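Local coordinates for sulfur oxidation protein SOXB (Thermus thermophilus, PDB 2WDF) that probably works as a dimanganese hydrolase of the 5'-nucleotidase family in sulfur oxidation, cleaving sulfate from a sulfur-carrying partner protein, at residues H159-W164 against F184-I189; T287-P292 against A403-T408. One frame throughout, in Å; residues are numbered along the deposited sequence.

Contact 1 of 2, residues H159-W164 against F184-I189; sequences HMVSHW and FLSYNI. With MN (manganese (II) ion), chain D.
Phe-184 points the rim of its ring at the neighbouring segment: Ser-162 CB lies in the ring plane at the edge, and Ser-162 OG comes to 3.5 Å from Phe-184 CZ. The hydroxyl has its polar partner elsewhere, at Trp-166. With CG anti to the backbone N (chi1 -180°), the ring runs forward along 159-164, so that Phe-184 CD1 also meets Met-160 CG, obliquely, at 3.7 Å. Were an alanine to stand here, the contacts to Ser-162 and Met-160 would go, and a gap would probably open between those two residues that gave the methionine chain freedom to turn.

At the next position the roles change. Leu-185 lays CD1 over one face of the His-159 imidazole, 3.8 Å from the ring centroid and 19° off its normal, a CH-pi contact displaced toward the rim. His-205, hydrogen-bonded to NE2, and the carbonyl of Glu-183, hydrogen-bonded to ND1, fix the turn of that imidazole. One backbone hydrogen bond joins the segments, Leu-185 N to Met-160 O, long at 3.3 Å but straight (174°), while Val-161 CG1 sits 3.5 Å from Leu-185 O.

Strand 183-184 is the outermost, parallel neighbour of strand 159-160 in a mixed sheet. The loop leaving the inner strand carries His-163, whose ND1 binds manganese (chain D) at 2.2 Å. A metal-binding histidine carried just beyond a strand end is characteristic of the dinuclear metallophosphoesterase fold.

Contact 2 of 2, residues T287-P292 against A403-T408; sequences THDLTP and AVRWGT. With MN (manganese (II) ion), chain C.
His-288 and Arg-405 bring two loops together with their CA atoms 6.9 Å apart, the histidine in a left-handed backbone conformation (phi 61°, psi 30°). The imidazole and the arginine side chain run antiparallel past one another, and Arg-405 CB rests over one ring face, 3.8 Å from the centroid and offset toward the rim. From the same ring ND1 donates to Arg-405 O at 2.9 Å, a weak, bent bond (124°), while NE2 binds manganese (chain C) at 2.3 Å.

Bends at chi2 and chi3 bring the edge of the guanidinium to the carbonyl of Thr-287, alongside its side chain. Arginine is deposited in two conformers, and all the guanidinium contacts hold for this one and are doubtful for the other. NH2 reaches Thr-287 O at 2.8 Å, in the carbonyl plane and on a lone pair, though the bond is bent and the oxygen tilted from the guanidinium plane; NE adds a weak second bond. Asp-289 OD1 stays 4.3 Å from Arg-405 NH2, well out of that plane, so only charge and a water, weakly held by NH2, relate them. NH1 forms a salt bridge with Asp-465.

The directions of these bonds divide the work of the imidazole: the N-H on ND1 faces a carbonyl of 403-408 and NE2 faces the metal. The loop carrying Arg-405 is thus a second shell that probably steadies the rotation of a first-shell ligand, joining the C-terminal domain to the metal site.

The centres of contacts 1 and 2 lie about 19 Å apart, yet each sends one histidine to the same dinuclear manganese site. Contact 1 supplies a ligand to the chain D ion and contact 2 one to the chain C ion; the two manganese ions stand 3.4 Å apart. Water 1 belongs to both, 2.2 Å from the chain D manganese and 2.0 Å from the chain C manganese, and Asp-132 likewise binds both ions, while Asp-36 binds the chain C ion. The segments also touch directly: Trp-164 CZ2 packs 3.4 Å from Trp-406 NE1 in an edge-to-face pair, and Trp-406 stacks in turn on His-38, another ligand of the chain C ion.

Contact 1 of 2, residues H159-W164 against F184-I189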
loop_
_atom_site.group_PDB
_atom_site.type_symbol
_atom_site.label_atom_id
_atom_site.label_comp_id
_atom_site.label_asym_id
_atom_site.label_seq_id
_atom_site.Cartn_x
_atom_site.Cartn_y
_atom_site.Cartn_z
ATOM N N HIS A 159 10.382 0.724 15.707
ATOM C CA HIS A 159 8.953 0.903 15.915
ATOM C C HIS A 159 8.225 0.516 14.641
ATOM O O HIS A 159 8.808 0.501 13.553
ATOM C CB HIS A 159 8.605 2.373 16.198
ATOM C CG HIS A 159 9.225 2.931 17.445
ATOM N ND1 HIS A 159 8.923 2.460 18.704
ATOM C CD2 HIS A 159 10.071 3.976 17.626
ATOM C CE1 HIS A 159 9.583 3.169 19.607
ATOM N NE2 HIS A 159 10.285 4.096 18.980
ATOM N N MET A 160 6.928 0.278 14.786
ATOM C CA MET A 160 6.043 0.008 13.664
ATOM C C MET A 160 4.638 0.372 14.109
ATOM O O MET A 160 4.353 0.434 15.317
ATOM C CB MET A 160 6.109 -1.473 13.265
ATOM C CG MET A 160 5.007 -2.332 13.885
ATOM S SD MET A 160 5.067 -4.065 13.366
ATOM C CE MET A 160 4.067 -4.043 11.805
ATOM N N VAL A 161 3.784 0.672 13.134
ATOM C CA VAL A 161 2.361 0.918 13.359
ATOM C C VAL A 161 1.645 -0.182 12.549
ATOM O O VAL A 161 2.290 -1.103 12.063
ATOM C CB VAL A 161 1.912 2.357 12.987
ATOM C CG1 VAL A 161 2.407 3.374 14.053
ATOM C CG2 VAL A 161 2.418 2.733 11.603
ATOM N N SER A 162 0.332 -0.099 12.387
ATOM C CA SER A 162 -0.354 -1.185 11.706
ATOM C C SER A 162 -1.582 -0.821 10.889
ATOM O O SER A 162 -2.178 0.252 11.039
ATOM C CB SER A 162 -0.809 -2.215 12.753
ATOM O OG SER A 162 -1.874 -1.664 13.524
ATOM N N HIS A 163 -1.983 -1.793 10.070
ATOM C CA HIS A 163 -3.224 -1.752 9.311
ATOM C C HIS A 163 -3.632 -3.201 8.997
ATOM O O HIS A 163 -4.366 -3.820 9.784
ATOM C CB HIS A 163 -3.154 -0.873 8.055
ATOM C CG HIS A 163 -4.345 -1.028 7.146
ATOM N ND1 HIS A 163 -4.352 -0.585 5.842
ATOM C CD2 HIS A 163 -5.546 -1.626 7.340
ATOM C CE1 HIS A 163 -5.504 -0.895 5.274
ATOM N NE2 HIS A 163 -6.251 -1.523 6.163
ATOM N N TRP A 164 -3.104 -3.754 7.898
ATOM C CA TRP A 164 -3.423 -5.127 7.471
ATOM C C TRP A 164 -3.006 -6.213 8.459
ATOM O O TRP A 164 -3.498 -7.344 8.388
ATOM C CB TRP A 164 -2.861 -5.449 6.071
ATOM C CG TRP A 164 -3.700 -4.881 4.957
ATOM C CD1 TRP A 164 -3.691 -3.599 4.504
ATOM C CD2 TRP A 164 -4.720 -5.560 4.215
ATOM N NE1 TRP A 164 -4.621 -3.443 3.503
ATOM C CE2 TRP A 164 -5.279 -4.630 3.324
ATOM C CE3 TRP A 164 -5.239 -6.862 4.244
ATOM C CZ2 TRP A 164 -6.331 -4.952 2.473
ATOM C CZ3 TRP A 164 -6.260 -7.186 3.382
ATOM C CH2 TRP A 164 -6.786 -6.243 2.498
ATOM N N PHE A 184 5.918 -1.568 19.481
ATOM C CA PHE A 184 4.745 -1.233 18.691
ATOM C C PHE A 184 4.065 -0.010 19.298
ATOM O O PHE A 184 3.941 0.094 20.514
ATOM C CB PHE A 184 3.795 -2.446 18.644
ATOM C CG PHE A 184 2.542 -2.215 17.840
ATOM C CD1 PHE A 184 2.471 -2.610 16.514
ATOM C CD2 PHE A 184 1.442 -1.606 18.413
ATOM C CE1 PHE A 184 1.328 -2.416 15.772
ATOM C CE2 PHE A 184 0.292 -1.389 17.679
ATOM C CZ PHE A 184 0.230 -1.799 16.349
ATOM N N LEU A 185 3.671 0.941 18.454
ATOM C CA LEU A 185 3.018 2.149 18.930
ATOM C C LEU A 185 1.672 2.384 18.268
ATOM O O LEU A 185 1.463 2.007 17.119
ATOM C CB LEU A 185 3.902 3.389 18.690
ATOM C CG LEU A 185 5.367 3.384 19.134
ATOM C CD1 LEU A 185 6.072 4.643 18.634
ATOM C CD2 LEU A 185 5.506 3.249 20.645
ATOM N N SER A 186 0.786 3.060 18.990
ATOM C CA SER A 186 -0.517 3.486 18.468
ATOM C C SER A 186 -1.279 4.253 19.535
ATOM O O SER A 186 -1.519 3.748 20.633
ATOM C CB SER A 186 -1.356 2.308 17.958
ATOM O OG SER A 186 -0.995 1.960 16.636
ATOM N N TYR A 187 -1.655 5.480 19.219
ATOM C CA TYR A 187 -2.404 6.290 20.164
ATOM C C TYR A 187 -3.894 5.977 20.040
ATOM O O TYR A 187 -4.673 6.317 20.927
ATOM C CB TYR A 187 -2.202 7.781 19.867
ATOM C CG TYR A 187 -3.151 8.301 18.789
ATOM C CD1 TYR A 187 -4.419 8.777 19.116
ATOM C CD2 TYR A 187 -2.800 8.241 17.443
ATOM C CE1 TYR A 187 -5.302 9.196 18.134
ATOM C CE2 TYR A 187 -3.671 8.660 16.453
ATOM C CZ TYR A 187 -4.923 9.126 16.797
ATOM O OH TYR A 187 -5.792 9.524 15.800
ATOM N N ASN A 188 -4.288 5.373 18.918
ATOM C CA ASN A 188 -5.704 5.167 18.620
ATOM C C ASN A 188 -6.344 3.796 18.780
ATOM O O ASN A 188 -7.555 3.667 18.637
ATOM C CB ASN A 188 -6.073 5.794 17.266
ATOM C CG ASN A 188 -5.307 5.177 16.113
ATOM O OD1 ASN A 188 -4.128 4.836 16.246
ATOM N ND2 ASN A 188 -5.987 4.993 14.986
ATOM N N ILE A 189 -5.555 2.772 19.060
ATOM C CA ILE A 189 -6.134 1.452 19.264
ATOM C C ILE A 189 -6.525 1.353 20.736
ATOM O O ILE A 189 -5.661 1.276 21.617
ATOM C CB ILE A 189 -5.182 0.317 18.841
ATOM C CG1 ILE A 189 -4.863 0.418 17.338
ATOM C CG2 ILE A 189 -5.817 -1.035 19.149
ATOM C CD1 ILE A 189 -3.838 -0.618 16.832
HETATM MN MN MN D . -2.723 0.332 4.667
HETATM O O HOH W 1 -2.241 0.292 2.521
#

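Contact 2 of 2, residues T287-P292 against A403-T408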
loop_
_atom_site.group_PDB
_atom_site.type_symbol
_atom_site.label_atom_id
_atom_site.label_comp_id
_atom_site.label_asym_id
_atom_site.label_seq_id
_atom_site.Cartn_x
_atom_site.Cartn_y
_atom_site.Cartn_z
ATOM N N THR A 287 -1.068 5.015 1.768
ATOM C CA THR A 287 -1.386 5.425 0.408
ATOM C C THR A 287 -0.364 5.005 -0.644
ATOM O O THR A 287 -0.603 5.170 -1.842
ATOM C CB THR A 287 -1.791 6.904 0.328
ATOM O OG1 THR A 287 -0.998 7.680 1.249
ATOM C CG2 THR A 287 -3.277 7.048 0.721
ATOM N N HIS A 288 0.741 4.414 -0.187
ATOM C CA HIS A 288 1.817 3.904 -1.060
ATOM C C HIS A 288 2.475 4.991 -1.919
ATOM O O HIS A 288 2.970 4.730 -3.020
ATOM C CB HIS A 288 1.298 2.754 -1.937
ATOM C CG HIS A 288 0.860 1.551 -1.154
ATOM N ND1 HIS A 288 0.741 0.299 -1.715
ATOM C CD2 HIS A 288 0.497 1.415 0.146
ATOM C CE1 HIS A 288 0.330 -0.557 -0.797
ATOM N NE2 HIS A 288 0.167 0.095 0.339
ATOM N N ASP A 289 2.490 6.209 -1.395
ATOM C CA ASP A 289 3.043 7.364 -2.105
ATOM C C ASP A 289 4.562 7.470 -2.034
ATOM O O ASP A 289 5.213 6.801 -1.235
ATOM C CB ASP A 289 2.415 8.667 -1.582
ATOM C CG ASP A 289 0.927 8.771 -1.905
ATOM O OD1 ASP A 289 0.554 8.592 -3.092
ATOM O OD2 ASP A 289 0.139 9.056 -0.980
ATOM N N LEU A 290 5.095 8.350 -2.877
ATOM C CA LEU A 290 6.525 8.658 -2.947
ATOM C C LEU A 290 6.667 10.174 -2.934
ATOM O O LEU A 290 5.967 10.867 -3.664
ATOM C CB LEU A 290 7.151 8.081 -4.232
ATOM C CG LEU A 290 7.733 6.672 -4.083
ATOM C CD1 LEU A 290 7.937 5.985 -5.419
ATOM C CD2 LEU A 290 9.020 6.681 -3.264
ATOM N N THR A 291 7.533 10.683 -2.060
ATOM C CA THR A 291 7.778 12.124 -1.940
ATOM C C THR A 291 9.299 12.375 -1.899
ATOM O O THR A 291 9.883 12.460 -0.827
ATOM C CB THR A 291 7.096 12.706 -0.664
ATOM O OG1 THR A 291 7.568 12.014 0.502
ATOM C CG2 THR A 291 5.578 12.559 -0.733
ATOM N N PRO A 292 9.951 12.496 -3.069
ATOM C CA PRO A 292 11.399 12.735 -3.145
ATOM C C PRO A 292 11.838 13.977 -2.360
ATOM O O PRO A 292 12.995 14.082 -1.932
ATOM C CB PRO A 292 11.648 12.903 -4.647
ATOM C CG PRO A 292 10.559 12.066 -5.280
ATOM C CD PRO A 292 9.357 12.248 -4.400
ATOM N N ALA A 403 -9.744 -2.986 -5.476
ATOM C CA ALA A 403 -8.742 -2.007 -5.876
ATOM C C ALA A 403 -7.737 -1.652 -4.794
ATOM O O ALA A 403 -7.487 -0.476 -4.531
ATOM C CB ALA A 403 -9.384 -0.762 -6.447
ATOM N N VAL A 404 -7.122 -2.669 -4.204
ATOM C CA VAL A 404 -6.078 -2.450 -3.204
ATOM C C VAL A 404 -4.829 -1.870 -3.898
ATOM O O VAL A 404 -4.662 -2.006 -5.114
ATOM C CB VAL A 404 -5.753 -3.761 -2.435
ATOM C CG1 VAL A 404 -7.018 -4.316 -1.754
ATOM C CG2 VAL A 404 -5.170 -4.803 -3.369
ATOM N N ARG A 405 -3.959 -1.230 -3.124
ATOM C CA ARG A 405 -2.737 -0.629 -3.655
ATOM C C ARG A 405 -1.514 -1.533 -3.528
ATOM O O ARG A 405 -0.418 -1.176 -3.965
ATOM C CB ARG A 405 -2.467 0.714 -2.976
ATOM C CG ARG A 405 -2.890 1.911 -3.821
ATOM C CD ARG A 405 -3.898 2.774 -3.088
ATOM N NE ARG A 405 -3.306 4.030 -2.640
ATOM C CZ ARG A 405 -3.624 5.221 -3.134
ATOM N NH1 ARG A 405 -4.535 5.321 -4.093
ATOM N NH2 ARG A 405 -3.035 6.313 -2.667
ATOM N N TRP A 406 -1.697 -2.703 -2.918
ATOM C CA TRP A 406 -0.595 -3.639 -2.798
ATOM C C TRP A 406 -0.654 -4.605 -3.976
ATOM O O TRP A 406 -1.701 -4.787 -4.581
ATOM C CB TRP A 406 -0.606 -4.407 -1.460
ATOM C CG TRP A 406 -1.942 -4.940 -0.992
ATOM C CD1 TRP A 406 -2.813 -4.316 -0.153
ATOM C CD2 TRP A 406 -2.433 -6.286 -1.148
ATOM N NE1 TRP A 406 -3.837 -5.167 0.190
ATOM C CE2 TRP A 406 -3.635 -6.377 -0.421
ATOM C CE3 TRP A 406 -2.011 -7.391 -1.893
ATOM C CZ2 TRP A 406 -4.406 -7.539 -0.392
ATOM C CZ3 TRP A 406 -2.771 -8.553 -1.859
ATOM C CH2 TRP A 406 -3.959 -8.615 -1.117
ATOM N N GLY A 407 0.470 -5.230 -4.292
ATOM C CA GLY A 407 0.550 -6.174 -5.387
ATOM C C GLY A 407 1.949 -6.220 -5.963
ATOM O O GLY A 407 2.936 -5.951 -5.284
ATOM N N THR A 408 2.034 -6.579 -7.237
ATOM C CA THR A 408 3.326 -6.697 -7.893
ATOM C C THR A 408 3.170 -6.379 -9.373
ATOM O O THR A 408 2.079 -6.014 -9.815
ATOM C CB THR A 408 3.952 -8.085 -7.606
ATOM O OG1 THR A 408 5.358 -8.045 -7.882
ATOM C CG2 THR A 408 3.263 -9.204 -8.421
HETATM MN MN MN C . -0.544 -0.771 2.374
HETATM O O HOH W 2 -2.139 8.598 -3.418
HETATM O O HOH W 1 -2.241 0.292 2.521
#